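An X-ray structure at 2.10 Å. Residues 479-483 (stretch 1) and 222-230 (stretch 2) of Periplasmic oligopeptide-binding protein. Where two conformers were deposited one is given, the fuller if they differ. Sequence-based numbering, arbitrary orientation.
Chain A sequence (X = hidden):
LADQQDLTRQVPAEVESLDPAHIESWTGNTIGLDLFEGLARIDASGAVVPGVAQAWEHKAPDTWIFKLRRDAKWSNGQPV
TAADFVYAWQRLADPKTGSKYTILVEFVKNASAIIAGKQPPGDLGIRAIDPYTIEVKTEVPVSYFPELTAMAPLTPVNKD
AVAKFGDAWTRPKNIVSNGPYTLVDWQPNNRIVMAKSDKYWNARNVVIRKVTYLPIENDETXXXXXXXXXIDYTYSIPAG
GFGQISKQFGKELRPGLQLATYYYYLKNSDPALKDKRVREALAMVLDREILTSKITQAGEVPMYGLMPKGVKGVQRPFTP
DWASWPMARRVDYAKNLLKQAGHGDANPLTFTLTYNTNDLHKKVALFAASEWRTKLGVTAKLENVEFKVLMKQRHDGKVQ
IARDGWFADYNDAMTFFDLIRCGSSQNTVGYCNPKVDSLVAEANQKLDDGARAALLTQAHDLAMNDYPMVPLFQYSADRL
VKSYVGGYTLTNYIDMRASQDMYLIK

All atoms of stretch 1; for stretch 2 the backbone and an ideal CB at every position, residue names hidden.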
# COMPACT_ATOMS: atom_id res chain seq x y z
N ARG A 479 13.36 8.66 6.51
CA ARG A 479 14.01 8.81 5.22
C ARG A 479 14.81 10.12 5.20
O ARG A 479 14.64 10.97 6.08
CB ARG A 479 12.99 8.77 4.08
CG ARG A 479 12.03 9.97 4.02
CD ARG A 479 11.44 10.16 2.60
NE ARG A 479 10.80 8.94 2.10
CZ ARG A 479 9.52 8.64 2.29
NH1 ARG A 479 8.72 9.47 2.96
NH2 ARG A 479 9.03 7.50 1.80
N LEU A 480 15.69 10.26 4.21
CA LEU A 480 16.48 11.47 4.05
C LEU A 480 15.88 12.35 2.96
O LEU A 480 15.61 11.89 1.86
CB LEU A 480 17.94 11.13 3.69
CG LEU A 480 18.77 10.50 4.82
CD1 LEU A 480 20.00 9.76 4.27
CD2 LEU A 480 19.18 11.54 5.86
N VAL A 481 15.65 13.62 3.30
CA VAL A 481 15.15 14.61 2.35
C VAL A 481 15.99 15.88 2.55
O VAL A 481 16.13 16.37 3.67
CB VAL A 481 13.66 14.92 2.57
CG1 VAL A 481 13.19 16.00 1.61
CG2 VAL A 481 12.81 13.64 2.40
N LYS A 482 16.57 16.38 1.47
CA LYS A 482 17.51 17.50 1.54
C LYS A 482 16.91 18.73 2.22
O LYS A 482 15.69 18.96 2.15
CB LYS A 482 18.01 17.85 0.13
CG LYS A 482 18.81 16.73 -0.55
CD LYS A 482 20.22 16.63 0.04
CE LYS A 482 21.07 15.58 -0.69
NZ LYS A 482 22.49 15.62 -0.24
N SER A 483 17.75 19.50 2.91
CA SER A 483 17.31 20.70 3.62
C SER A 483 16.69 21.74 2.69
O SER A 483 15.88 22.56 3.13
CB SER A 483 18.48 21.33 4.39
OG SER A 483 18.94 20.43 5.39
N UNK A 222 21.54 3.86 -2.40
CA UNK A 222 20.69 5.06 -2.35
C UNK A 222 21.33 6.14 -1.48
O UNK A 222 21.32 7.32 -1.82
CB UNK A 222 19.30 4.71 -1.82
N UNK A 223 21.88 5.71 -0.34
CA UNK A 223 22.52 6.63 0.60
C UNK A 223 23.74 7.31 -0.03
O UNK A 223 23.93 8.52 0.10
CB UNK A 223 22.93 5.88 1.87
N UNK A 224 24.56 6.52 -0.71
CA UNK A 224 25.73 7.03 -1.41
C UNK A 224 25.33 8.09 -2.42
O UNK A 224 25.96 9.14 -2.51
CB UNK A 224 26.48 5.89 -2.10
N UNK A 225 24.27 7.82 -3.18
CA UNK A 225 23.82 8.77 -4.18
C UNK A 225 23.26 10.04 -3.54
O UNK A 225 23.40 11.13 -4.08
CB UNK A 225 22.76 8.12 -5.08
N UNK A 226 22.60 9.89 -2.40
CA UNK A 226 22.06 11.04 -1.70
C UNK A 226 23.22 11.91 -1.25
O UNK A 226 23.23 13.13 -1.49
CB UNK A 226 21.19 10.61 -0.51
N UNK A 227 24.22 11.27 -0.64
CA UNK A 227 25.40 11.97 -0.16
C UNK A 227 26.12 12.72 -1.29
O UNK A 227 26.63 13.82 -1.08
CB UNK A 227 26.36 10.98 0.51
N UNK A 228 26.13 12.14 -2.49
CA UNK A 228 26.79 12.76 -3.63
C UNK A 228 25.92 13.83 -4.28
O UNK A 228 26.34 14.50 -5.22
CB UNK A 228 27.16 11.69 -4.66
N UNK A 229 24.69 13.97 -3.81
CA UNK A 229 23.78 14.95 -4.38
C UNK A 229 23.10 14.50 -5.66
O UNK A 229 22.59 15.33 -6.41
CB UNK A 229 24.54 16.25 -4.65
N UNK A 230 23.09 13.20 -5.92
CA UNK A 230 22.39 12.64 -7.08
C UNK A 230 20.89 12.44 -6.80
O UNK A 230 20.09 12.30 -7.73
CB UNK A 230 23.03 11.31 -7.48

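Position 222 lies in a helix, and its ideal CB has nothing of stretch 1 within 5.5 Å. Stretch 1 sets no demand here, and many helix-compatible residues would suit. The residue is Ala222; its O accepts a backbone hydrogen bond from N of position 226.

Position 223 is also helical. Its CA-to-CB bond points sideways, and the ideal CB is 5.4 Å from Leu480 CD1. A side chain of some length could reach that methyl, and an apolar one would match it: leucine, isoleucine or methionine. The deposited residue is Leu223. With chi1 t and chi2 p, its end comes nearer than its CB, and Leu223 CD1 packs against Leu480 CD1 at 3.5 Å.

Positions 224 and 225 are out of reach of stretch 1, so the visible atoms favour no particular side chain. They are Arg224 and Met225.

Position 226 points toward stretch 1. Its ideal CB is 5.0 Å from both Leu480 CD1 and Lys482 CE. Ahead lies a slot between the side chains of Leu480 and Lys482. A flat ring would fill it well, and an aromatic face would also suit the lysine's charge; phenylalanine, tyrosine or tryptophan are all reasonable, and a long aliphatic chain is possible. The residue is Tyr226, with chi1 t. Leu480 CB sits over one ring face, 3.7 Å from the centroid, and Lys482 CE over the opposite face at 3.5 Å, both as CH-pi contacts. Lys482 NZ lies 4.0 Å from the Tyr226 ring centroid, 24° off the normal, a cation-pi contact. The same ammonium donates a hydrogen bond to the backbone, Lys482 NZ to Tyr226 O, at 2.9 Å, a bond any residue could offer. The hydroxyl reaches the backbone beyond the slot: Tyr226 OH is 3.2 Å from Lys482 N, but the angle is too poor for a hydrogen bond. It is hydrogen-bonded elsewhere in the structure.

Positions 227 and 228 point away from stretch 1, which leaves the choice wide. They are Gln227 and Ala228.

Position 229 has phi 81° and psi 18°. A CB here would be jammed against the carbonyl O of the residue before, which by itself calls for glycine. The residue is Gly229, in a Schellman motif. Gly229 N bonds to Tyr226 O at 2.9 Å, so that carbonyl serves both the turn and Lys482.

Position 230 points away, and many residues would serve. It is Gln230, whose N closes the motif by bonding to Met225 O at 2.8 Å.

Stretch 2 222-230: ALRMYQAGQ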
# COMPACT_ATOMS: atom_id res chain seq x y z
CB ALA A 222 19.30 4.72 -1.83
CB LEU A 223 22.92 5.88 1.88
CG LEU A 223 23.62 6.66 3.00
CD1 LEU A 223 22.78 7.85 3.43
CD2 LEU A 223 23.92 5.75 4.18
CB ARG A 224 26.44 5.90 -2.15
CG ARG A 224 27.13 4.88 -1.26
CD ARG A 224 27.94 3.91 -2.12
NE ARG A 224 28.64 2.89 -1.34
CZ ARG A 224 29.55 2.06 -1.85
NH1 ARG A 224 29.86 2.12 -3.14
NH2 ARG A 224 30.14 1.16 -1.07
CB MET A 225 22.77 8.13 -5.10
CG MET A 225 23.37 7.15 -6.10
SD MET A 225 22.11 6.21 -7.01
CE MET A 225 21.49 5.16 -5.72
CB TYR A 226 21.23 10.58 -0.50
CG TYR A 226 20.64 11.68 0.34
CD1 TYR A 226 21.37 12.29 1.34
CD2 TYR A 226 19.32 12.11 0.14
CE1 TYR A 226 20.83 13.31 2.13
CE2 TYR A 226 18.77 13.12 0.91
CZ TYR A 226 19.53 13.71 1.90
OH TYR A 226 18.99 14.70 2.68
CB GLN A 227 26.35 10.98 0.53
CG GLN A 227 27.54 11.61 1.23
CD GLN A 227 28.34 10.59 2.05
OE1 GLN A 227 27.94 9.43 2.18
NE2 GLN A 227 29.46 11.03 2.61
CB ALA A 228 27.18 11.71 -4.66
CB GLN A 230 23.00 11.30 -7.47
CG GLN A 230 24.45 11.34 -7.93
CD GLN A 230 25.01 9.95 -8.14
OE1 GLN A 230 25.68 9.40 -7.26
NE2 GLN A 230 24.73 9.36 -9.29
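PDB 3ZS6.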